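PDB 4XGO: anopheles Plasmodium-responsive Leucine-rich repeat protein 1B from Anopheles gambiae, which probably takes part in the mosquito's response to Plasmodium by interacting with the leucine-rich repeat protein LRIM1, this chain being its leucine-rich repeat domain. Local coordinates for residues 188-193 with 210-215. Residues are numbered along the deposited sequence; the frame is centred on the assembly and turned at random.
Sequences QHNNLT and SYNQLE. With GOL (glycerol), chain H.
Asn-212 reaches across to the backbone of 188-193 as the asparagine of a leucine-rich repeat, in the L-x-x-N-x-L pattern that gives Asn-190 the matching place one turn earlier. Its CB lies 3.8 Å from Leu-192 O. CG, set beside the backbone N and anti to the carbonyl carbon (chi1 -85°), passes alongside Leu-192 CB. At the tip the two amide atoms part: OD1 accepts Leu-192 N at 2.9 Å in a nearly straight bond (166° at the hydrogen), with the donor tilted a little from the amide plane, and also touches Asn-190 CB. ND2 donates to the carbonyls of Leu-209 and Leu-187, so this buried amide ties its own loop to the preceding turn. Asn-190 repeats the pattern one coil back, through Leu-187, Ala-166 and Ile-171.

Around this amide the backbones run side by side. His-189 N hydrogen-bonds to Ser-210 O, Asn-190 N to Tyr-211 O at 3.1 Å, and Gln-213 N to Leu-192 O at 2.9 Å. Towards the surface, the rings of His-189 and Tyr-211 form an offset stack, centroids 4.1 Å apart and planes 11° from parallel; His-189 CE1 sits over the tyrosine face near CG, while Tyr-211 CB lies over the imidazole in a CH-pi contact. His-168 of the preceding coil also stacks on His-189. A glycerol, probably from the crystallisation liquor, hydrogen-bonds through O2 to His-189 NE2 at the ring edge. Farther along, a water bridges Thr-193 O and Glu-215 N.

Both segments are loops of adjacent solenoid coils, leaving the parallel neighbours 184-186 and 206-208; 210-215 then leads on towards strand 230-232.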
loop_
_atom_site.group_PDB
_atom_site.type_symbol
_atom_site.label_atom_id
_atom_site.label_comp_id
_atom_site.label_asym_id
_atom_site.label_seq_id
_atom_site.Cartn_x
_atom_site.Cartn_y
_atom_site.Cartn_z
ATOM N N GLN A 188 18.546 -3.470 -10.582
ATOM C CA GLN A 188 18.161 -2.119 -10.993
ATOM C C GLN A 188 17.845 -1.262 -9.767
ATOM O O GLN A 188 17.399 -1.796 -8.732
ATOM C CB GLN A 188 16.993 -2.146 -11.984
ATOM C CG GLN A 188 15.647 -2.611 -11.464
ATOM C CD GLN A 188 15.436 -4.117 -11.503
ATOM O OE1 GLN A 188 16.379 -4.899 -11.632
ATOM N NE2 GLN A 188 14.162 -4.533 -11.428
ATOM N N HIS A 189 18.141 0.034 -9.859
ATOM C CA HIS A 189 17.898 0.989 -8.783
ATOM C C HIS A 189 18.801 0.657 -7.601
ATOM O O HIS A 189 18.335 0.274 -6.518
ATOM C CB HIS A 189 16.412 1.052 -8.369
ATOM C CG HIS A 189 15.500 1.617 -9.422
ATOM N ND1 HIS A 189 15.285 2.973 -9.589
ATOM C CD2 HIS A 189 14.753 1.003 -10.367
ATOM C CE1 HIS A 189 14.439 3.160 -10.591
ATOM N NE2 HIS A 189 14.114 1.982 -11.085
ATOM N N ASN A 190 20.107 0.777 -7.845
ATOM C CA ASN A 190 21.115 0.605 -6.827
ATOM C C ASN A 190 22.203 1.656 -7.006
ATOM O O ASN A 190 21.970 2.661 -7.691
ATOM C CB ASN A 190 21.652 -0.828 -6.833
ATOM C CG ASN A 190 20.805 -1.744 -5.967
ATOM O OD1 ASN A 190 20.683 -1.515 -4.760
ATOM N ND2 ASN A 190 20.155 -2.727 -6.582
ATOM N N ASN A 191 23.360 1.423 -6.397
ATOM C CA ASN A 191 24.467 2.391 -6.447
ATOM C C ASN A 191 25.768 1.802 -6.993
ATOM O O ASN A 191 26.882 2.144 -6.545
ATOM C CB ASN A 191 24.629 2.962 -5.055
ATOM C CG ASN A 191 23.519 3.939 -4.709
ATOM O OD1 ASN A 191 23.588 5.133 -5.040
ATOM N ND2 ASN A 191 22.490 3.455 -4.084
ATOM N N LEU A 192 25.636 0.930 -7.984
ATOM C CA LEU A 192 26.779 0.261 -8.578
ATOM C C LEU A 192 27.578 1.236 -9.433
ATOM O O LEU A 192 26.993 2.028 -10.169
ATOM C CB LEU A 192 26.361 -0.946 -9.413
ATOM C CG LEU A 192 25.804 -2.113 -8.581
ATOM C CD1 LEU A 192 25.086 -3.072 -9.514
ATOM C CD2 LEU A 192 26.918 -2.786 -7.796
ATOM N N THR A 193 28.905 1.185 -9.261
ATOM C CA THR A 193 29.841 1.921 -10.106
ATOM C C THR A 193 30.831 1.004 -10.835
ATOM O O THR A 193 31.677 1.483 -11.610
ATOM C CB THR A 193 30.624 2.972 -9.284
ATOM O OG1 THR A 193 31.290 2.326 -8.204
ATOM C CG2 THR A 193 29.685 4.031 -8.730
ATOM N N SER A 210 20.043 -1.412 -14.711
ATOM C CA SER A 210 19.513 -0.092 -14.993
ATOM C C SER A 210 19.385 0.708 -13.696
ATOM O O SER A 210 19.319 0.131 -12.606
ATOM C CB SER A 210 18.182 -0.159 -15.755
ATOM O OG SER A 210 17.094 -0.489 -14.914
ATOM N N TYR A 211 19.401 2.041 -13.825
ATOM C CA TYR A 211 19.278 2.958 -12.676
ATOM C C TYR A 211 20.362 2.655 -11.636
ATOM O O TYR A 211 20.091 2.471 -10.449
ATOM C CB TYR A 211 17.866 2.917 -12.060
ATOM C CG TYR A 211 16.770 3.452 -12.952
ATOM C CD1 TYR A 211 16.059 2.607 -13.802
ATOM C CD2 TYR A 211 16.424 4.802 -12.915
ATOM C CE1 TYR A 211 15.043 3.098 -14.609
ATOM C CE2 TYR A 211 15.422 5.303 -13.717
ATOM C CZ TYR A 211 14.736 4.450 -14.553
ATOM O OH TYR A 211 13.747 4.960 -15.346
ATOM N N ASN A 212 21.610 2.589 -12.101
ATOM C CA ASN A 212 22.765 2.537 -11.217
ATOM C C ASN A 212 23.653 3.755 -11.548
ATOM O O ASN A 212 23.165 4.718 -12.124
ATOM C CB ASN A 212 23.493 1.209 -11.350
ATOM C CG ASN A 212 22.868 0.131 -10.464
ATOM O OD1 ASN A 212 23.184 0.031 -9.285
ATOM N ND2 ASN A 212 21.953 -0.638 -11.030
ATOM N N GLN A 213 24.907 3.717 -11.173
ATOM C CA GLN A 213 25.786 4.889 -11.392
ATOM C C GLN A 213 26.991 4.499 -12.228
ATOM O O GLN A 213 28.119 4.998 -12.018
ATOM C CB GLN A 213 26.195 5.449 -10.048
ATOM C CG GLN A 213 25.013 6.048 -9.297
ATOM C CD GLN A 213 25.106 5.873 -7.806
ATOM O OE1 GLN A 213 25.911 5.083 -7.305
ATOM N NE2 GLN A 213 24.262 6.603 -7.070
ATOM N N LEU A 214 26.750 3.653 -13.219
ATOM C CA LEU A 214 27.828 3.161 -14.079
ATOM C C LEU A 214 28.196 4.257 -15.069
ATOM O O LEU A 214 27.320 4.829 -15.726
ATOM C CB LEU A 214 27.412 1.906 -14.836
ATOM C CG LEU A 214 27.113 0.674 -13.955
ATOM C CD1 LEU A 214 26.451 -0.420 -14.776
ATOM C CD2 LEU A 214 28.360 0.122 -13.305
ATOM N N GLU A 215 29.486 4.557 -15.156
ATOM C CA GLU A 215 29.974 5.507 -16.179
ATOM C C GLU A 215 30.673 4.790 -17.331
ATOM O O GLU A 215 30.726 5.314 -18.460
ATOM C CB GLU A 215 30.891 6.566 -15.562
ATOM C CG GLU A 215 31.312 7.603 -16.594
ATOM C CD GLU A 215 32.100 8.753 -16.030
ATOM O OE1 GLU A 215 32.278 8.807 -14.785
ATOM O OE2 GLU A 215 32.541 9.594 -16.860
HETATM C C1 GOL H . 11.650 -1.537 -12.521
HETATM O O1 GOL H . 11.905 -1.914 -11.149
HETATM C C2 GOL H . 12.760 -0.640 -13.097
HETATM O O2 GOL H . 12.289 0.692 -13.341
HETATM C C3 GOL H . 13.308 -1.208 -14.404
HETATM O O3 GOL H . 14.516 -0.524 -14.782
HETATM O O HOH W 1 31.571 3.474 -13.586
#